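Local atomic coordinates of apoptosis regulator CED-9 (Caenorhabditis elegans, PDB entry 1OHU), a protein that restrains programmed cell death by sequestering the caspase activator CED-4, which is released when EGL-1 binds to CED-9. Residues E47-M52 with G102-L107. The protein carries 3 engineered substitutions. Sequence-based numbering, arbitrary orientation.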
loop_
_atom_site.group_PDB
_atom_site.type_symbol
_atom_site.label_atom_id
_atom_site.label_comp_id
_atom_site.label_asym_id
_atom_site.label_seq_id
_atom_site.Cartn_x
_atom_site.Cartn_y
_atom_site.Cartn_z
ATOM N N GLU A 47 -6.807 -0.621 -9.554
ATOM C CA GLU A 47 -6.242 -1.643 -10.421
ATOM C C GLU A 47 -4.841 -1.283 -10.890
ATOM O O GLU A 47 -4.045 -2.164 -11.226
ATOM C CB GLU A 47 -7.180 -1.890 -11.602
ATOM C CG GLU A 47 -8.284 -2.887 -11.271
ATOM C CD GLU A 47 -9.492 -2.779 -12.183
ATOM O OE1 GLU A 47 -9.316 -2.723 -13.420
ATOM O OE2 GLU A 47 -10.627 -2.762 -11.658
HETATM N N MSE A 48 -4.533 0.009 -10.898
HETATM C CA MSE A 48 -3.205 0.459 -11.295
HETATM C C MSE A 48 -2.295 0.362 -10.082
HETATM O O MSE A 48 -1.079 0.227 -10.217
HETATM C CB MSE A 48 -3.247 1.903 -11.800
HETATM C CG MSE A 48 -1.883 2.496 -12.174
HETATM SE SE MSE A 48 -0.898 1.550 -13.575
HETATM C CE MSE A 48 -2.321 0.500 -14.361
HETATM N N MSE A 49 -2.891 0.433 -8.893
HETATM C CA MSE A 49 -2.124 0.341 -7.654
HETATM C C MSE A 49 -1.762 -1.111 -7.376
HETATM O O MSE A 49 -0.774 -1.390 -6.696
HETATM C CB MSE A 49 -2.922 0.913 -6.476
HETATM C CG MSE A 49 -2.198 0.860 -5.135
HETATM SE SE MSE A 49 -0.521 1.817 -5.105
HETATM C CE MSE A 49 -1.191 3.620 -4.947
ATOM N N ARG A 50 -2.559 -2.035 -7.909
ATOM C CA ARG A 50 -2.299 -3.458 -7.726
ATOM C C ARG A 50 -1.045 -3.849 -8.481
ATOM O O ARG A 50 -0.230 -4.625 -7.987
ATOM C CB ARG A 50 -3.461 -4.306 -8.239
ATOM C CG ARG A 50 -4.766 -4.133 -7.486
ATOM C CD ARG A 50 -5.845 -5.046 -8.065
ATOM N NE ARG A 50 -7.156 -4.775 -7.496
ATOM C CZ ARG A 50 -8.258 -5.454 -7.797
ATOM N NH1 ARG A 50 -8.206 -6.448 -8.670
ATOM N NH2 ARG A 50 -9.412 -5.142 -7.222
ATOM N N VAL A 51 -0.897 -3.315 -9.690
ATOM C CA VAL A 51 0.268 -3.613 -10.512
ATOM C C VAL A 51 1.504 -2.971 -9.912
ATOM O O VAL A 51 2.538 -3.614 -9.758
ATOM C CB VAL A 51 0.099 -3.083 -11.953
ATOM C CG1 VAL A 51 1.383 -3.303 -12.744
ATOM C CG2 VAL A 51 -1.067 -3.785 -12.631
HETATM N N MSE A 52 1.385 -1.694 -9.577
HETATM C CA MSE A 52 2.489 -0.945 -8.999
HETATM C C MSE A 52 3.010 -1.587 -7.713
HETATM O O MSE A 52 4.219 -1.598 -7.464
HETATM C CB MSE A 52 2.048 0.493 -8.738
HETATM C CG MSE A 52 1.705 1.261 -10.016
HETATM SE SE MSE A 52 3.257 1.563 -11.152
HETATM C CE MSE A 52 3.420 3.456 -10.868
ATOM N N GLY A 102 6.662 7.002 -5.298
ATOM C CA GLY A 102 7.489 5.882 -4.893
ATOM C C GLY A 102 7.242 5.489 -3.451
ATOM O O GLY A 102 7.122 4.307 -3.140
ATOM N N ARG A 103 7.172 6.477 -2.566
ATOM C CA ARG A 103 6.935 6.206 -1.157
ATOM C C ARG A 103 5.487 5.744 -0.987
ATOM O O ARG A 103 5.193 4.870 -0.169
ATOM C CB ARG A 103 7.186 7.461 -0.312
ATOM C CG ARG A 103 7.338 7.173 1.179
ATOM C CD ARG A 103 7.407 8.440 2.020
ATOM N NE ARG A 103 7.766 8.138 3.407
ATOM C CZ ARG A 103 7.730 9.013 4.410
ATOM N NH1 ARG A 103 7.345 10.266 4.198
ATOM N NH2 ARG A 103 8.091 8.635 5.631
ATOM N N LEU A 104 4.592 6.335 -1.772
ATOM C CA LEU A 104 3.177 5.995 -1.722
ATOM C C LEU A 104 2.980 4.517 -2.032
ATOM O O LEU A 104 2.412 3.766 -1.239
ATOM C CB LEU A 104 2.408 6.842 -2.737
ATOM C CG LEU A 104 0.935 6.511 -2.983
ATOM C CD1 LEU A 104 0.137 6.681 -1.705
ATOM C CD2 LEU A 104 0.398 7.419 -4.076
ATOM N N ILE A 105 3.463 4.116 -3.202
ATOM C CA ILE A 105 3.378 2.746 -3.682
ATOM C C ILE A 105 4.057 1.776 -2.722
ATOM O O ILE A 105 3.544 0.694 -2.451
ATOM C CB ILE A 105 4.048 2.637 -5.070
ATOM C CG1 ILE A 105 3.285 3.507 -6.071
ATOM C CG2 ILE A 105 4.108 1.186 -5.525
ATOM C CD1 ILE A 105 3.965 3.623 -7.413
ATOM N N GLY A 106 5.217 2.174 -2.216
ATOM C CA GLY A 106 5.959 1.328 -1.302
ATOM C C GLY A 106 5.226 1.094 -0.002
ATOM O O GLY A 106 5.235 -0.017 0.527
ATOM N N LEU A 107 4.588 2.139 0.521
ATOM C CA LEU A 107 3.844 2.019 1.776
ATOM C C LEU A 107 2.650 1.072 1.643
ATOM O O LEU A 107 2.411 0.237 2.520
ATOM C CB LEU A 107 3.364 3.397 2.243
ATOM C CG LEU A 107 4.462 4.376 2.664
ATOM C CD1 LEU A 107 3.847 5.719 3.005
ATOM C CD2 LEU A 107 5.215 3.820 3.852
#
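I105 fits against M52 with both of its branches. CD1, at the end of the longer branch, meets the M52 methyl CE at 3.5 Å and also lies against M52 CB, while CG2 sits beside the backbone carbonyl, 3.4 Å from M52 O. Beta-branching suits the place: with CG1 anti to the carbonyl carbon (chi1 -63°), CG2 is directed at the main chain of M52 and CG1 carries CD1 to the side chain. M52, a selenomethionine like M49, bends at chi2 and chi3, bringing its methyl round to CD1 as the two chains run obliquely past each other. M49 approaches I105 from another direction, its flexible chain bent so that SE lies 4.3 Å from I105 CG1 and CE reaches L104 CG at 4.1 Å. Replacing I105 by an alanine is likely to leave the M52 methyl without its nearest partner across the contact and open a gap beside it. The side-chain contacts are apolar, and all four touching residues are buried; beyond them, F16 of helix 13-27 touches M49 and W154 touches L104. The local axes of 47-52 and 102-107 cross at 84°, 10.1 Å apart, packing the helix that carries part of the predicted BH1 motif against helix 44-71 within the all-helical Bcl-2 fold.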